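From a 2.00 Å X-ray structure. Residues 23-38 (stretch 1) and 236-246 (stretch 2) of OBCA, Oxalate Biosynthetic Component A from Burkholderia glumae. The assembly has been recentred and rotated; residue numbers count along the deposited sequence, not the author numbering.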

ATOM      1  N   PHE A  23       1.608 -18.876  -6.612  1.00 30.75           N
ATOM      2  CA  PHE A  23       1.862 -20.194  -7.178  1.00 33.19           C
ATOM      3  C   PHE A  23       3.134 -20.825  -6.619  1.00 34.22           C
ATOM      4  O   PHE A  23       3.486 -21.936  -6.999  1.00 36.76           O
ATOM      5  CB  PHE A  23       1.935 -20.127  -8.703  1.00 31.95           C
ATOM      6  CG  PHE A  23       0.710 -19.542  -9.337  1.00 37.64           C
ATOM      7  CD1 PHE A  23      -0.486 -20.249  -9.354  1.00 37.26           C
ATOM      8  CD2 PHE A  23       0.750 -18.284  -9.915  1.00 32.98           C
ATOM      9  CE1 PHE A  23      -1.620 -19.705  -9.947  1.00 37.81           C
ATOM     10  CE2 PHE A  23      -0.379 -17.727 -10.502  1.00 39.99           C
ATOM     11  CZ  PHE A  23      -1.561 -18.437 -10.521  1.00 37.69           C
ATOM     12  N   GLU A  24       3.821 -20.118  -5.726  1.00 30.15           N
ATOM     13  CA  GLU A  24       5.017 -20.667  -5.088  1.00 35.83           C
ATOM     14  C   GLU A  24       4.654 -21.305  -3.765  1.00 36.63           C
ATOM     15  O   GLU A  24       3.627 -20.968  -3.169  1.00 33.73           O
ATOM     16  CB  GLU A  24       6.113 -19.598  -4.882  1.00 34.40           C
ATOM     17  CG  GLU A  24       6.904 -19.283  -6.163  1.00 35.24           C
ATOM     18  CD  GLU A  24       8.292 -18.656  -5.922  1.00 37.38           C
ATOM     19  OE1 GLU A  24       8.608 -18.225  -4.789  1.00 35.60           O
ATOM     20  OE2 GLU A  24       9.074 -18.606  -6.897  1.00 40.08           O
ATOM     21  N   ALA A  25       5.498 -22.230  -3.309  1.00 36.03           N
ATOM     22  CA  ALA A  25       5.301 -22.890  -2.025  1.00 36.42           C
ATOM     23  C   ALA A  25       5.180 -21.871  -0.903  1.00 39.01           C
ATOM     24  O   ALA A  25       5.836 -20.830  -0.926  1.00 34.65           O
ATOM     25  CB  ALA A  25       6.441 -23.840  -1.744  1.00 39.94           C
ATOM     26  N   THR A  26       4.356 -22.181   0.093  1.00 32.82           N
ATOM     27  CA  THR A  26       4.148 -21.264   1.206  1.00 33.72           C
ATOM     28  C   THR A  26       4.568 -21.883   2.524  1.00 32.79           C
ATOM     29  O   THR A  26       4.464 -21.253   3.578  1.00 35.41           O
ATOM     30  CB  THR A  26       2.682 -20.804   1.296  1.00 34.77           C
ATOM     31  OG1 THR A  26       1.822 -21.951   1.414  1.00 30.21           O
ATOM     32  CG2 THR A  26       2.301 -20.006   0.051  1.00 30.12           C
ATOM     33  N   PHE A  27       5.058 -23.116   2.462  1.00 32.48           N
ATOM     34  CA  PHE A  27       5.543 -23.808   3.652  1.00 33.38           C
ATOM     35  C   PHE A  27       6.734 -24.685   3.285  1.00 36.43           C
ATOM     36  O   PHE A  27       6.707 -25.415   2.284  1.00 32.48           O
ATOM     37  CB  PHE A  27       4.428 -24.652   4.278  1.00 35.28           C
ATOM     38  CG  PHE A  27       4.875 -25.501   5.449  1.00 37.76           C
ATOM     39  CD1 PHE A  27       5.208 -24.918   6.666  1.00 39.38           C
ATOM     40  CD2 PHE A  27       4.936 -26.882   5.333  1.00 41.01           C
ATOM     41  CE1 PHE A  27       5.611 -25.696   7.744  1.00 37.57           C
ATOM     42  CE2 PHE A  27       5.340 -27.670   6.409  1.00 39.48           C
ATOM     43  CZ  PHE A  27       5.674 -27.076   7.614  1.00 39.05           C
ATOM     44  N   ILE A  28       7.790 -24.583   4.082  1.00 38.01           N
ATOM     45  CA  ILE A  28       8.981 -25.397   3.896  1.00 38.32           C
ATOM     46  C   ILE A  28       9.214 -26.165   5.178  1.00 36.81           C
ATOM     47  O   ILE A  28       9.574 -25.581   6.197  1.00 42.75           O
ATOM     48  CB  ILE A  28      10.223 -24.530   3.596  1.00 39.96           C
ATOM     49  CG1 ILE A  28       9.988 -23.685   2.341  1.00 40.51           C
ATOM     50  CG2 ILE A  28      11.456 -25.402   3.435  1.00 42.79           C
ATOM     51  CD1 ILE A  28      11.042 -22.620   2.088  1.00 39.62           C
ATOM     52  N   PRO A  29       8.989 -27.484   5.139  1.00 40.27           N
ATOM     53  CA  PRO A  29       9.193 -28.363   6.300  1.00 44.22           C
ATOM     54  C   PRO A  29      10.657 -28.408   6.769  1.00 45.58           C
ATOM     55  O   PRO A  29      11.564 -28.545   5.947  1.00 45.69           O
ATOM     56  CB  PRO A  29       8.752 -29.737   5.780  1.00 44.49           C
ATOM     57  CG  PRO A  29       8.848 -29.642   4.282  1.00 50.14           C
ATOM     58  CD  PRO A  29       8.512 -28.221   3.954  1.00 44.30           C
ATOM     59  N   SER A  30      10.863 -28.285   8.079  1.00 42.23           N
ATOM     60  CA  SER A  30      12.196 -28.287   8.683  1.00 49.82           C
ATOM     61  C   SER A  30      13.059 -29.472   8.259  1.00 59.70           C
ATOM     62  O   SER A  30      14.239 -29.307   7.941  1.00 58.68           O
ATOM     63  CB  SER A  30      12.091 -28.267  10.208  1.00 47.47           C
ATOM     64  OG  SER A  30      11.834 -26.967  10.691  1.00 55.23           O
ATOM     65  N   PHE A  31      12.466 -30.661   8.246  1.00 54.06           N
ATOM     66  CA  PHE A  31      13.229 -31.871   7.971  1.00 57.12           C
ATOM     67  C   PHE A  31      13.833 -31.876   6.571  1.00 63.98           C
ATOM     68  O   PHE A  31      14.877 -32.486   6.345  1.00 66.31           O
ATOM     69  CB  PHE A  31      12.390 -33.127   8.225  1.00 58.13           C
ATOM     70  CG  PHE A  31      11.402 -33.440   7.141  1.00 59.08           C
ATOM     71  CD1 PHE A  31      10.117 -32.925   7.189  1.00 59.33           C
ATOM     72  CD2 PHE A  31      11.746 -34.285   6.094  1.00 58.05           C
ATOM     73  CE1 PHE A  31       9.194 -33.228   6.204  1.00 55.12           C
ATOM     74  CE2 PHE A  31      10.834 -34.587   5.101  1.00 57.62           C
ATOM     75  CZ  PHE A  31       9.553 -34.059   5.156  1.00 56.44           C
ATOM     76  N   LEU A  32      13.184 -31.185   5.638  1.00 61.62           N
ATOM     77  CA  LEU A  32      13.679 -31.119   4.267  1.00 61.85           C
ATOM     78  C   LEU A  32      14.865 -30.175   4.114  1.00 61.02           C
ATOM     79  O   LEU A  32      15.791 -30.452   3.360  1.00 66.32           O
ATOM     80  CB  LEU A  32      12.561 -30.733   3.297  1.00 55.61           C
ATOM     81  CG  LEU A  32      11.879 -31.952   2.681  1.00 63.75           C
ATOM     82  CD1 LEU A  32      10.979 -31.544   1.536  1.00 59.46           C
ATOM     83  CD2 LEU A  32      12.920 -32.951   2.200  1.00 63.79           C
ATOM     84  N   LEU A  33      14.825 -29.057   4.827  1.00 62.64           N
ATOM     85  CA  LEU A  33      15.898 -28.077   4.769  1.00 65.15           C
ATOM     86  C   LEU A  33      17.050 -28.580   5.620  1.00 68.87           C
ATOM     87  O   LEU A  33      18.204 -28.622   5.185  1.00 68.91           O
ATOM     88  CB  LEU A  33      15.400 -26.737   5.305  1.00 63.25           C
ATOM     89  CG  LEU A  33      16.240 -25.504   5.002  1.00 65.43           C
ATOM     90  CD1 LEU A  33      16.271 -25.268   3.503  1.00 63.56           C
ATOM     91  CD2 LEU A  33      15.683 -24.294   5.736  1.00 63.34           C
ATOM     92  N   GLU A  34      16.708 -28.966   6.842  1.00 66.92           N
ATOM     93  CA  GLU A  34      17.665 -29.480   7.808  1.00 69.19           C
ATOM     94  C   GLU A  34      17.706 -31.003   7.688  1.00 71.61           C
ATOM     95  O   GLU A  34      16.860 -31.717   8.231  1.00 74.44           O
ATOM     96  CB  GLU A  34      17.280 -28.976   9.208  1.00 67.07           C
ATOM     97  CG  GLU A  34      17.640 -29.851  10.382  1.00 70.63           C
ATOM     98  CD  GLU A  34      16.407 -30.270  11.156  1.00 72.66           C
ATOM     99  OE1 GLU A  34      15.780 -31.281  10.776  1.00 73.22           O
ATOM    100  OE2 GLU A  34      16.057 -29.584  12.138  1.00 75.16           O
ATOM    101  N   GLY A  35      18.683 -31.491   6.931  1.00 72.14           N
ATOM    102  CA  GLY A  35      18.758 -32.900   6.594  1.00 72.59           C
ATOM    103  C   GLY A  35      18.933 -33.105   5.101  1.00 71.77           C
ATOM    104  O   GLY A  35      18.777 -34.215   4.601  1.00 73.97           O
ATOM    105  N   PHE A  36      19.250 -32.025   4.391  1.00 73.96           N
ATOM    106  CA  PHE A  36      19.535 -32.092   2.959  1.00 73.17           C
ATOM    107  C   PHE A  36      20.659 -31.141   2.576  1.00 73.35           C
ATOM    108  O   PHE A  36      21.323 -31.317   1.554  1.00 75.00           O
ATOM    109  CB  PHE A  36      18.293 -31.761   2.147  1.00 69.26           C
ATOM    110  CG  PHE A  36      17.634 -32.953   1.552  1.00 67.17           C
ATOM    111  CD1 PHE A  36      18.076 -33.467   0.349  1.00 66.74           C
ATOM    112  CD2 PHE A  36      16.571 -33.564   2.196  1.00 73.34           C
ATOM    113  CE1 PHE A  36      17.471 -34.568  -0.207  1.00 71.57           C
ATOM    114  CE2 PHE A  36      15.957 -34.669   1.645  1.00 74.98           C
ATOM    115  CZ  PHE A  36      16.409 -35.171   0.445  1.00 76.83           C
ATOM    116  N   PHE A  37      20.850 -30.116   3.392  1.00 72.63           N
ATOM    117  CA  PHE A  37      21.973 -29.212   3.226  1.00 75.16           C
ATOM    118  C   PHE A  37      22.829 -29.312   4.486  1.00 75.25           C
ATOM    119  O   PHE A  37      22.350 -29.773   5.525  1.00 71.69           O
ATOM    120  CB  PHE A  37      21.476 -27.782   3.014  1.00 72.44           C
ATOM    121  CG  PHE A  37      20.481 -27.641   1.890  1.00 71.10           C
ATOM    122  CD1 PHE A  37      20.907 -27.488   0.582  1.00 73.30           C
ATOM    123  CD2 PHE A  37      19.119 -27.657   2.149  1.00 67.79           C
ATOM    124  CE1 PHE A  37      19.991 -27.355  -0.454  1.00 75.00           C
ATOM    125  CE2 PHE A  37      18.198 -27.527   1.121  1.00 67.07           C
ATOM    126  CZ  PHE A  37      18.634 -27.375  -0.183  1.00 70.03           C
ATOM    127  N   ASP A  38      24.092 -28.906   4.401  1.00 74.01           N
ATOM    128  CA  ASP A  38      24.931 -28.852   5.597  1.00 79.30           C
ATOM    129  C   ASP A  38      24.279 -27.906   6.604  1.00 79.36           C
ATOM    130  O   ASP A  38      23.558 -26.986   6.214  1.00 77.75           O
ATOM    131  CB  ASP A  38      26.354 -28.393   5.258  1.00 77.05           C
ATOM    132  CG  ASP A  38      26.401 -26.973   4.734  1.00 80.84           C
ATOM    133  OD1 ASP A  38      26.621 -26.045   5.546  1.00 80.59           O
ATOM    134  OD2 ASP A  38      26.218 -26.784   3.512  1.00 82.59           O
ATOM    135  N   ILE A 236      15.823 -20.079  -4.899  1.00 43.78           N
ATOM    136  CA  ILE A 236      16.351 -21.068  -3.964  1.00 45.30           C
ATOM    137  C   ILE A 236      15.675 -22.415  -4.206  1.00 46.50           C
ATOM    138  O   ILE A 236      14.453 -22.522  -4.116  1.00 43.67           O
ATOM    139  CB  ILE A 236      16.115 -20.643  -2.502  1.00 42.23           C
ATOM    140  CG1 ILE A 236      16.741 -19.276  -2.228  1.00 43.89           C
ATOM    141  CG2 ILE A 236      16.679 -21.680  -1.540  1.00 44.76           C
ATOM    142  CD1 ILE A 236      16.537 -18.793  -0.806  1.00 41.85           C
ATOM    143  N   GLU A 237      16.464 -23.441  -4.510  1.00 45.73           N
ATOM    144  CA  GLU A 237      15.906 -24.749  -4.824  1.00 50.30           C
ATOM    145  C   GLU A 237      15.924 -25.667  -3.606  1.00 49.37           C
ATOM    146  O   GLU A 237      16.940 -25.789  -2.923  1.00 51.25           O
ATOM    147  CB  GLU A 237      16.638 -25.393  -6.003  1.00 52.86           C
ATOM    148  CG  GLU A 237      15.982 -26.679  -6.502  1.00 59.56           C
ATOM    149  CD  GLU A 237      16.060 -26.837  -8.012  1.00 68.73           C
ATOM    150  OE1 GLU A 237      17.108 -27.300  -8.511  1.00 70.74           O
ATOM    151  OE2 GLU A 237      15.072 -26.496  -8.695  1.00 71.82           O
ATOM    152  N   ILE A 238      14.787 -26.296  -3.333  1.00 49.89           N
ATOM    153  CA  ILE A 238      14.632 -27.151  -2.158  1.00 50.71           C
ATOM    154  C   ILE A 238      14.076 -28.510  -2.564  1.00 45.31           C
ATOM    155  O   ILE A 238      12.963 -28.600  -3.080  1.00 46.83           O
ATOM    156  CB  ILE A 238      13.715 -26.485  -1.118  1.00 51.42           C
ATOM    157  CG1 ILE A 238      14.389 -25.221  -0.570  1.00 55.53           C
ATOM    158  CG2 ILE A 238      13.381 -27.452   0.007  1.00 50.42           C
ATOM    159  CD1 ILE A 238      13.559 -24.447   0.423  1.00 51.46           C
ATOM    160  N   PRO A 239      14.862 -29.576  -2.354  1.00 56.07           N
ATOM    161  CA  PRO A 239      14.444 -30.918  -2.780  1.00 56.63           C
ATOM    162  C   PRO A 239      13.132 -31.332  -2.126  1.00 56.69           C
ATOM    163  O   PRO A 239      12.863 -30.951  -0.988  1.00 57.91           O
ATOM    164  CB  PRO A 239      15.588 -31.812  -2.294  1.00 61.44           C
ATOM    165  CG  PRO A 239      16.773 -30.899  -2.212  1.00 60.55           C
ATOM    166  CD  PRO A 239      16.208 -29.580  -1.756  1.00 59.23           C
ATOM    167  N   GLY A 240      12.316 -32.087  -2.852  1.00 59.39           N
ATOM    168  CA  GLY A 240      11.026 -32.508  -2.340  1.00 64.09           C
ATOM    169  C   GLY A 240      10.104 -31.333  -2.083  1.00 65.55           C
ATOM    170  O   GLY A 240       9.224 -31.401  -1.221  1.00 68.12           O
ATOM    171  N   LEU A 241      10.307 -30.248  -2.825  1.00 60.90           N
ATOM    172  CA  LEU A 241       9.490 -29.056  -2.646  1.00 55.42           C
ATOM    173  C   LEU A 241       9.455 -28.202  -3.900  1.00 53.98           C
ATOM    174  O   LEU A 241       8.381 -27.865  -4.389  1.00 60.83           O
ATOM    175  CB  LEU A 241       9.980 -28.225  -1.456  1.00 55.22           C
ATOM    176  CG  LEU A 241       8.915 -27.267  -0.917  1.00 52.39           C
ATOM    177  CD1 LEU A 241       7.664 -28.047  -0.563  1.00 51.76           C
ATOM    178  CD2 LEU A 241       9.422 -26.519   0.291  1.00 50.85           C
ATOM    179  N   GLY A 242      10.628 -27.848  -4.417  1.00 49.07           N
ATOM    180  CA  GLY A 242      10.700 -27.024  -5.608  1.00 47.06           C
ATOM    181  C   GLY A 242      11.379 -25.690  -5.354  1.00 47.82           C
ATOM    182  O   GLY A 242      12.102 -25.525  -4.370  1.00 45.27           O
ATOM    183  N   VAL A 243      11.138 -24.729  -6.237  1.00 43.97           N
ATOM    184  CA  VAL A 243      11.825 -23.444  -6.165  1.00 42.10           C
ATOM    185  C   VAL A 243      11.010 -22.375  -5.437  1.00 40.02           C
ATOM    186  O   VAL A 243       9.815 -22.207  -5.676  1.00 42.55           O
ATOM    187  CB  VAL A 243      12.195 -22.935  -7.579  1.00 49.57           C
ATOM    188  CG1 VAL A 243      12.978 -21.633  -7.500  1.00 45.43           C
ATOM    189  CG2 VAL A 243      12.984 -23.995  -8.331  1.00 50.68           C
ATOM    190  N   VAL A 244      11.673 -21.668  -4.533  1.00 34.17           N
ATOM    191  CA  VAL A 244      11.122 -20.483  -3.916  1.00 39.06           C
ATOM    192  C   VAL A 244      11.989 -19.286  -4.364  1.00 41.71           C
ATOM    193  O   VAL A 244      13.214 -19.402  -4.449  1.00 41.08           O
ATOM    194  CB  VAL A 244      11.070 -20.653  -2.380  1.00 38.14           C
ATOM    195  CG1 VAL A 244      11.085 -19.322  -1.678  1.00 43.25           C
ATOM    196  CG2 VAL A 244       9.819 -21.458  -1.983  1.00 40.97           C
ATOM    197  N   THR A 245      11.355 -18.162  -4.691  1.00 39.27           N
ATOM    198  CA  THR A 245      12.070 -16.970  -5.162  1.00 36.21           C
ATOM    199  C   THR A 245      12.062 -15.895  -4.080  1.00 36.95           C
ATOM    200  O   THR A 245      11.000 -15.520  -3.589  1.00 39.87           O
ATOM    201  CB  THR A 245      11.395 -16.399  -6.415  1.00 38.84           C
ATOM    202  OG1 THR A 245      11.235 -17.440  -7.385  1.00 35.49           O
ATOM    203  CG2 THR A 245      12.206 -15.248  -7.024  1.00 40.79           C
ATOM    204  N   VAL A 246      13.239 -15.410  -3.701  1.00 35.91           N
ATOM    205  CA  VAL A 246      13.337 -14.343  -2.704  1.00 36.53           C
ATOM    206  C   VAL A 246      13.896 -13.044  -3.299  1.00 37.49           C
ATOM    207  O   VAL A 246      14.477 -13.047  -4.389  1.00 38.75           O
ATOM    208  CB  VAL A 246      14.186 -14.769  -1.511  1.00 37.58           C
ATOM    209  CG1 VAL A 246      13.586 -15.994  -0.863  1.00 40.18           C
ATOM    210  CG2 VAL A 246      15.604 -15.072  -1.959  1.00 40.11           C
TER
HETATM  211  O   HOH W   1       7.647 -23.302  -5.065  1.00 35.06           O

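Stretch 2 is a β-hairpin. Its strands pair through Ile236 N to Val244 O (2.7 Å), Val244 N to Ile236 O (2.9 Å), Ile238 N to Gly242 O (3.0 Å) and Gly242 N to Ile238 O (2.8 Å). Stretch 1 passes from a short strand, 27-29, into a helical turn, 30-33, with Pro29 at the N-cap. No direct backbone-to-backbone hydrogen bond joins the two; the nearest CA atoms are 6.2 Å apart at Glu24 and Val244, and about 7.1 Å at Leu32 and Pro239, a spacing that leaves the contact chiefly to side chains. Together they bury 695 Å².

The direct polar bonds are confined to one carboxylate. Thr245 N donates to Glu24 OE1 at 2.7 Å with a nearly linear angle of 169°, and Thr245 OG1 donates to Glu24 OE2 at 2.5 Å, so a single residue offers a donor to each carboxylate oxygen. Nearby, water 1 bridges the backbones: it accepts from Ala25 N (3.0 Å) and donates to Val243 O (2.5 Å).

Apolar packing accounts for most remaining contacts. Ile28 CD1 lies 3.5 Å from Ile238 CD1, and its CG1 lies 3.5 Å from Leu241 CD2. The CA-to-CB bonds of Ile28 and Ile238 point sideways, yet both side-chain ends come nearer the opposing stretch. Ala25 CB sits 4.1 Å from Val244 CG2. Leu241 CD2 also approaches Phe27 O at 3.5 Å; this buried carbonyl has no polar partner in the model.

At the turn, Leu32 CD1 reaches Pro239 O (3.2 Å) and Gly240 O (3.3 Å). An ideal CB on Gly240 would be tight, 3.1 Å from Leu32 CD1, while its positive phi independently favours glycine. Pro239 CB stands over the Phe36 ring, 4.2 Å from the centroid and 24° off the normal, a CH-pi contact. The Phe37 ring instead presents its edge to Glu237 O, 3.6 Å from CZ.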